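Local structure of 462aa long hypothetical selenium-binding protein (Sulfolobus tokodaii, 2ECE) at residues A[220-225]-A[271-276]; A[248-253]-A[281-286]. The protein is of uncertain function, but folds as a beta-propeller and may bind selenium. One frame throughout, in Å; residues are numbered along the deposited sequence.

Contact 1: residues A[220-225]-A[271-276]; sequences EHLKDR and MVVSLK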
loop_
_atom_site.group_PDB
_atom_site.type_symbol
_atom_site.label_atom_id
_atom_site.label_comp_id
_atom_site.label_asym_id
_atom_site.label_seq_id
_atom_site.Cartn_x
_atom_site.Cartn_y
_atom_site.Cartn_z
ATOM N N GLU A 220 -11.027 -21.213 -7.349
ATOM C CA GLU A 220 -10.438 -22.205 -8.240
ATOM C C GLU A 220 -9.212 -21.644 -8.961
ATOM O O GLU A 220 -8.411 -22.401 -9.511
ATOM C CB GLU A 220 -11.460 -22.677 -9.276
ATOM C CG GLU A 220 -12.010 -21.564 -10.150
ATOM C CD GLU A 220 -13.312 -20.990 -9.616
ATOM O OE1 GLU A 220 -13.458 -20.886 -8.378
ATOM O OE2 GLU A 220 -14.187 -20.632 -10.439
ATOM N N HIS A 221 -9.069 -20.321 -8.947
ATOM C CA HIS A 221 -7.944 -19.639 -9.594
ATOM C C HIS A 221 -6.685 -19.619 -8.725
ATOM O O HIS A 221 -5.569 -19.517 -9.236
ATOM C CB HIS A 221 -8.292 -18.179 -9.899
ATOM C CG HIS A 221 -9.240 -17.983 -11.042
ATOM N ND1 HIS A 221 -9.526 -16.734 -11.549
ATOM C CD2 HIS A 221 -9.975 -18.862 -11.763
ATOM C CE1 HIS A 221 -10.398 -16.851 -12.536
ATOM N NE2 HIS A 221 -10.687 -18.131 -12.684
ATOM N N LEU A 222 -6.877 -19.689 -7.413
ATOM C CA LEU A 222 -5.774 -19.632 -6.461
ATOM C C LEU A 222 -4.520 -20.440 -6.767
ATOM O O LEU A 222 -3.421 -19.887 -6.808
ATOM C CB LEU A 222 -6.275 -19.987 -5.064
ATOM C CG LEU A 222 -6.900 -18.827 -4.289
ATOM C CD1 LEU A 222 -7.494 -19.331 -2.986
ATOM C CD2 LEU A 222 -5.832 -17.773 -4.019
ATOM N N LYS A 223 -4.669 -21.741 -6.989
ATOM C CA LYS A 223 -3.510 -22.585 -7.251
ATOM C C LYS A 223 -2.662 -22.232 -8.471
ATOM O O LYS A 223 -1.438 -22.165 -8.370
ATOM C CB LYS A 223 -3.932 -24.058 -7.333
ATOM C CG LYS A 223 -2.830 -24.989 -7.836
ATOM C CD LYS A 223 -3.162 -26.456 -7.586
ATOM C CE LYS A 223 -2.519 -26.954 -6.295
ATOM N NZ LYS A 223 -1.024 -26.949 -6.376
ATOM N N ASP A 224 -3.293 -21.997 -9.617
ATOM C CA ASP A 224 -2.526 -21.705 -10.823
ATOM C C ASP A 224 -2.458 -20.256 -11.293
ATOM O O ASP A 224 -1.639 -19.938 -12.148
ATOM C CB ASP A 224 -3.038 -22.553 -11.993
ATOM C CG ASP A 224 -3.172 -24.015 -11.637
ATOM O OD1 ASP A 224 -2.236 -24.563 -11.017
ATOM O OD2 ASP A 224 -4.215 -24.613 -11.985
ATOM N N ARG A 225 -3.288 -19.372 -10.749
ATOM C CA ARG A 225 -3.268 -17.993 -11.224
ATOM C C ARG A 225 -2.742 -16.914 -10.280
ATOM O O ARG A 225 -2.606 -15.760 -10.683
ATOM C CB ARG A 225 -4.662 -17.609 -11.724
ATOM C CG ARG A 225 -5.235 -18.645 -12.677
ATOM C CD ARG A 225 -6.461 -18.149 -13.417
ATOM N NE ARG A 225 -7.092 -19.239 -14.157
ATOM C CZ ARG A 225 -8.001 -19.070 -15.110
ATOM N NH1 ARG A 225 -8.392 -17.848 -15.447
ATOM N NH2 ARG A 225 -8.520 -20.127 -15.724
ATOM N N MET A 271 2.020 -12.670 2.931
ATOM C CA MET A 271 1.450 -13.688 2.062
ATOM C C MET A 271 0.038 -13.746 2.611
ATOM O O MET A 271 -0.164 -14.127 3.763
ATOM C CB MET A 271 2.144 -15.040 2.246
ATOM C CG MET A 271 3.500 -15.148 1.576
ATOM S SD MET A 271 3.515 -14.554 -0.148
ATOM C CE MET A 271 2.369 -15.673 -0.931
ATOM N N VAL A 272 -0.935 -13.351 1.795
ATOM C CA VAL A 272 -2.326 -13.295 2.237
ATOM C C VAL A 272 -3.014 -14.586 2.676
ATOM O O VAL A 272 -3.651 -14.618 3.730
ATOM C CB VAL A 272 -3.221 -12.623 1.164
ATOM C CG1 VAL A 272 -4.661 -12.538 1.664
ATOM C CG2 VAL A 272 -2.692 -11.226 0.848
ATOM N N VAL A 273 -2.897 -15.649 1.892
ATOM C CA VAL A 273 -3.596 -16.870 2.255
ATOM C C VAL A 273 -2.883 -18.172 1.907
ATOM O O VAL A 273 -2.267 -18.304 0.847
ATOM C CB VAL A 273 -5.005 -16.869 1.619
ATOM C CG1 VAL A 273 -4.888 -16.684 0.120
ATOM C CG2 VAL A 273 -5.741 -18.161 1.947
ATOM N N SER A 274 -2.966 -19.130 2.825
ATOM C CA SER A 274 -2.364 -20.439 2.632
ATOM C C SER A 274 -3.410 -21.380 2.064
ATOM O O SER A 274 -4.539 -21.417 2.543
ATOM C CB SER A 274 -1.862 -20.998 3.965
ATOM O OG SER A 274 -1.675 -22.400 3.875
ATOM N N LEU A 275 -3.042 -22.141 1.041
ATOM C CA LEU A 275 -3.979 -23.081 0.445
ATOM C C LEU A 275 -4.193 -24.295 1.348
ATOM O O LEU A 275 -5.085 -25.104 1.101
ATOM C CB LEU A 275 -3.479 -23.549 -0.923
ATOM C CG LEU A 275 -3.395 -22.500 -2.036
ATOM C CD1 LEU A 275 -3.010 -23.176 -3.334
ATOM C CD2 LEU A 275 -4.731 -21.793 -2.188
ATOM N N LYS A 276 -3.376 -24.415 2.393
ATOM C CA LYS A 276 -3.486 -25.539 3.324
ATOM C C LYS A 276 -4.472 -25.285 4.462
ATOM O O LYS A 276 -5.290 -26.151 4.788
ATOM C CB LYS A 276 -2.120 -25.872 3.931
ATOM C CG LYS A 276 -2.170 -26.994 4.968
ATOM C CD LYS A 276 -0.925 -27.017 5.854
ATOM C CE LYS A 276 -1.009 -28.131 6.900
ATOM N NZ LYS A 276 0.084 -28.066 7.924
#
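In this beta-propeller, Leu222 and Lys223 of the short helix 222-225 lie over Val273 and Leu275, where strand 266-274 of the next blade runs out into a turn. The helix belongs to the connection between strands 201-204 and 229-234, so the contact joins an excursion of one blade to the end of a strand in its successor. It is a small apolar meeting with Leu275 at its centre, and the two methyls of that residue divide the work. CD2 rests against Leu222, 3.7 Å from CB and 3.8 Å from CD1, the two leucines passing each other in opposite directions. CD1 meets the helix backbone instead, 4.0 Å from Lys223 CA. Leu275 has CG anti to its carbonyl carbon (chi1 -66°), a setting that spreads the branched end over two successive helix residues. Leucine suits both positions, since its fork covers a wide patch without polar groups. Val273 is a more distant neighbour, its CG1 standing 4.4 Å from Leu222 CD2. Lys223 suits the exposed margin: its CA and CB help cover Leu275, while the long chain can carry its ammonium to solvent. From strand 250-258 of the same sheet the Arg251 side chain reaches the helix, NH2 donating to Lys223 O and NE weakly to Leu222 O. At the end of the strand, Ser274 opens an ST turn, its short hydroxyl accepting from the main chain two residues on: Lys276 N donates to Ser274 OG over 3.0 Å, with an N-H...O angle of 149°.

Contact 2: residues A[248-253]-A[281-286]; sequences EENRMA and SIWLWF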
loop_
_atom_site.group_PDB
_atom_site.type_symbol
_atom_site.label_atom_id
_atom_site.label_comp_id
_atom_site.label_asym_id
_atom_site.label_seq_id
_atom_site.Cartn_x
_atom_site.Cartn_y
_atom_site.Cartn_z
ATOM N N GLU A 248 5.418 -22.957 -0.717
ATOM C CA GLU A 248 4.760 -23.576 -1.871
ATOM C C GLU A 248 3.243 -23.461 -1.804
ATOM O O GLU A 248 2.583 -23.326 -2.832
ATOM C CB GLU A 248 5.107 -25.065 -1.978
ATOM C CG GLU A 248 6.378 -25.422 -2.735
ATOM C CD GLU A 248 6.597 -26.933 -2.775
ATOM O OE1 GLU A 248 6.178 -27.611 -1.811
ATOM O OE2 GLU A 248 7.191 -27.444 -3.751
ATOM N N GLU A 249 2.693 -23.513 -0.594
ATOM C CA GLU A 249 1.245 -23.462 -0.423
ATOM C C GLU A 249 0.624 -22.079 -0.233
ATOM O O GLU A 249 -0.598 -21.962 -0.144
ATOM C CB GLU A 249 0.825 -24.352 0.752
ATOM C CG GLU A 249 0.935 -23.678 2.116
ATOM C CD GLU A 249 2.358 -23.605 2.648
ATOM O OE1 GLU A 249 3.318 -23.751 1.862
ATOM O OE2 GLU A 249 2.515 -23.389 3.867
ATOM N N ASN A 250 1.441 -21.033 -0.165
ATOM C CA ASN A 250 0.894 -19.689 0.033
ATOM C C ASN A 250 0.595 -18.969 -1.276
ATOM O O ASN A 250 1.215 -19.242 -2.302
ATOM C CB ASN A 250 1.850 -18.835 0.873
ATOM C CG ASN A 250 2.108 -19.428 2.246
ATOM O OD1 ASN A 250 1.174 -19.781 2.966
ATOM N ND2 ASN A 250 3.381 -19.530 2.620
ATOM N N ARG A 251 -0.358 -18.045 -1.230
ATOM C CA ARG A 251 -0.733 -17.272 -2.407
ATOM C C ARG A 251 -0.939 -15.787 -2.087
ATOM O O ARG A 251 -1.393 -15.417 -1.006
ATOM C CB ARG A 251 -2.004 -17.852 -3.038
ATOM C CG ARG A 251 -1.820 -19.240 -3.646
ATOM C CD ARG A 251 -0.846 -19.209 -4.814
ATOM N NE ARG A 251 -0.743 -20.500 -5.492
ATOM C CZ ARG A 251 -0.039 -21.537 -5.043
ATOM N NH1 ARG A 251 0.639 -21.442 -3.906
ATOM N NH2 ARG A 251 -0.016 -22.675 -5.736
ATOM N N MET A 252 -0.609 -14.958 -3.068
ATOM C CA MET A 252 -0.709 -13.516 -2.982
ATOM C C MET A 252 0.449 -12.942 -2.153
ATOM O O MET A 252 0.310 -12.682 -0.954
ATOM C CB MET A 252 -2.050 -13.117 -2.363
ATOM C CG MET A 252 -3.274 -13.576 -3.166
ATOM S SD MET A 252 -4.837 -12.895 -2.579
ATOM C CE MET A 252 -6.014 -14.202 -3.052
ATOM N N ALA A 253 1.538 -12.617 -2.847
ATOM C CA ALA A 253 2.718 -12.027 -2.229
ATOM C C ALA A 253 2.479 -10.535 -2.502
ATOM O O ALA A 253 2.813 -10.064 -3.599
ATOM C CB ALA A 253 3.986 -12.526 -2.938
ATOM N N SER A 281 0.740 -15.174 6.517
ATOM C CA SER A 281 2.079 -15.241 7.068
ATOM C C SER A 281 2.903 -14.051 6.624
ATOM O O SER A 281 2.692 -13.504 5.538
ATOM C CB SER A 281 2.770 -16.548 6.657
ATOM O OG SER A 281 2.718 -16.757 5.258
ATOM N N ILE A 282 3.818 -13.636 7.492
ATOM C CA ILE A 282 4.710 -12.527 7.193
ATOM C C ILE A 282 6.085 -13.138 7.002
ATOM O O ILE A 282 6.517 -13.979 7.793
ATOM C CB ILE A 282 4.757 -11.512 8.344
ATOM C CG1 ILE A 282 3.357 -10.932 8.574
ATOM C CG2 ILE A 282 5.759 -10.414 8.027
ATOM C CD1 ILE A 282 2.706 -10.357 7.318
ATOM N N TRP A 283 6.765 -12.727 5.941
ATOM C CA TRP A 283 8.078 -13.259 5.645
ATOM C C TRP A 283 9.148 -12.186 5.668
ATOM O O TRP A 283 8.925 -11.063 5.218
ATOM C CB TRP A 283 8.065 -13.941 4.277
ATOM C CG TRP A 283 7.223 -15.179 4.226
ATOM C CD1 TRP A 283 5.862 -15.260 4.345
ATOM C CD2 TRP A 283 7.689 -16.518 4.030
ATOM N NE1 TRP A 283 5.455 -16.570 4.231
ATOM C CE2 TRP A 283 6.556 -17.361 4.040
ATOM C CE3 TRP A 283 8.956 -17.087 3.851
ATOM C CZ2 TRP A 283 6.653 -18.749 3.873
ATOM C CZ3 TRP A 283 9.052 -18.474 3.685
ATOM C CH2 TRP A 283 7.906 -19.284 3.699
ATOM N N LEU A 284 10.309 -12.549 6.203
ATOM C CA LEU A 284 11.449 -11.647 6.281
ATOM C C LEU A 284 12.438 -12.032 5.191
ATOM O O LEU A 284 12.947 -13.152 5.183
ATOM C CB LEU A 284 12.136 -11.774 7.648
ATOM C CG LEU A 284 13.451 -11.018 7.882
ATOM C CD1 LEU A 284 13.187 -9.525 7.873
ATOM C CD2 LEU A 284 14.062 -11.437 9.224
ATOM N N TRP A 285 12.687 -11.125 4.253
ATOM C CA TRP A 285 13.662 -11.396 3.205
ATOM C C TRP A 285 14.910 -10.640 3.642
ATOM O O TRP A 285 14.812 -9.519 4.141
ATOM C CB TRP A 285 13.170 -10.912 1.830
ATOM C CG TRP A 285 12.504 -9.553 1.795
ATOM C CD1 TRP A 285 11.178 -9.280 2.012
ATOM C CD2 TRP A 285 13.121 -8.301 1.472
ATOM N NE1 TRP A 285 10.933 -7.941 1.835
ATOM C CE2 TRP A 285 12.106 -7.315 1.502
ATOM C CE3 TRP A 285 14.430 -7.917 1.155
ATOM C CZ2 TRP A 285 12.362 -5.966 1.229
ATOM C CZ3 TRP A 285 14.685 -6.575 0.883
ATOM C CH2 TRP A 285 13.652 -5.615 0.920
ATOM N N PHE A 286 16.075 -11.257 3.473
ATOM C CA PHE A 286 17.329 -10.640 3.895
ATOM C C PHE A 286 18.535 -11.184 3.131
ATOM O O PHE A 286 18.511 -12.320 2.649
ATOM C CB PHE A 286 17.517 -10.871 5.400
ATOM C CG PHE A 286 17.543 -12.327 5.794
ATOM C CD1 PHE A 286 18.752 -12.992 5.971
ATOM C CD2 PHE A 286 16.356 -13.038 5.969
ATOM C CE1 PHE A 286 18.787 -14.344 6.316
ATOM C CE2 PHE A 286 16.377 -14.393 6.312
ATOM C CZ PHE A 286 17.599 -15.047 6.486
HETATM O O HOH W 1 0.358 -17.923 4.658
#
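Asn250 and Trp283 meet obliquely, the amide nitrogen coming up to the six-membered part of the indole: ND2 lies 3.6 Å from Trp283 CZ2, and the amide and ring planes are turned 73° apart. This is van der Waals contact; ND2 donates to Leu246 O, and with the water on OD1 this holds the amide's rotation. Polar links run through Ser281. Its OG accepts from Trp283 NE1 at 2.9 Å, the hydroxyl tilted slightly from the indole plane and the N-H...O angle a bent 146°. The same OG donates to a water at 2.7 Å, and that water in turn donates to Asn250 OD1 over 2.6 Å, bridging to a residue two strands away. Serine fits because its hydroxyl can accept from the indole and donate to the water at once, and asparagine because it offers a donor and an acceptor together. A phenylalanine in place of Trp283, having no N-H, is likely to leave Ser281 OG freer to turn from the water bridge and to reduce the contact with Asn250 ND2. Within 248-253, Arg251 NH1 binds two carbonyls near the guanidinium plane, Glu248 O at 2.9 Å and Asn250 O at 2.8 Å, bracing the turn that leads into the strand. Strand 266-274 runs between strands 250-258 and 280-288, so these side chains reach across it on one side of the blade: Asn250 touches Ser274 and Ser281 touches Met271 of that middle strand, while Trp283 also packs on Lys296 of strand 291-304.

Overall arrangement
From the N terminus the segments come in the order 220-225, 248-253, 271-276 and 281-286, so the two contacts cross rather than nest. Contact 1 closes a loop of 45 residues that takes in strands 229-234 and 239-245, which finish one blade, and strand 250-258, which opens the next. Contact 2 closes a shorter loop of 27 residues, spanning strand 266-274. Their centres lie about 12 Å apart, and the main chain joins them: Leu275 N probably bonds to Glu249 O, and Met271 N to Ser281 O. Thus contact 1 ties neighbouring blades together, whereas contact 2 links alternate strands inside the later blade.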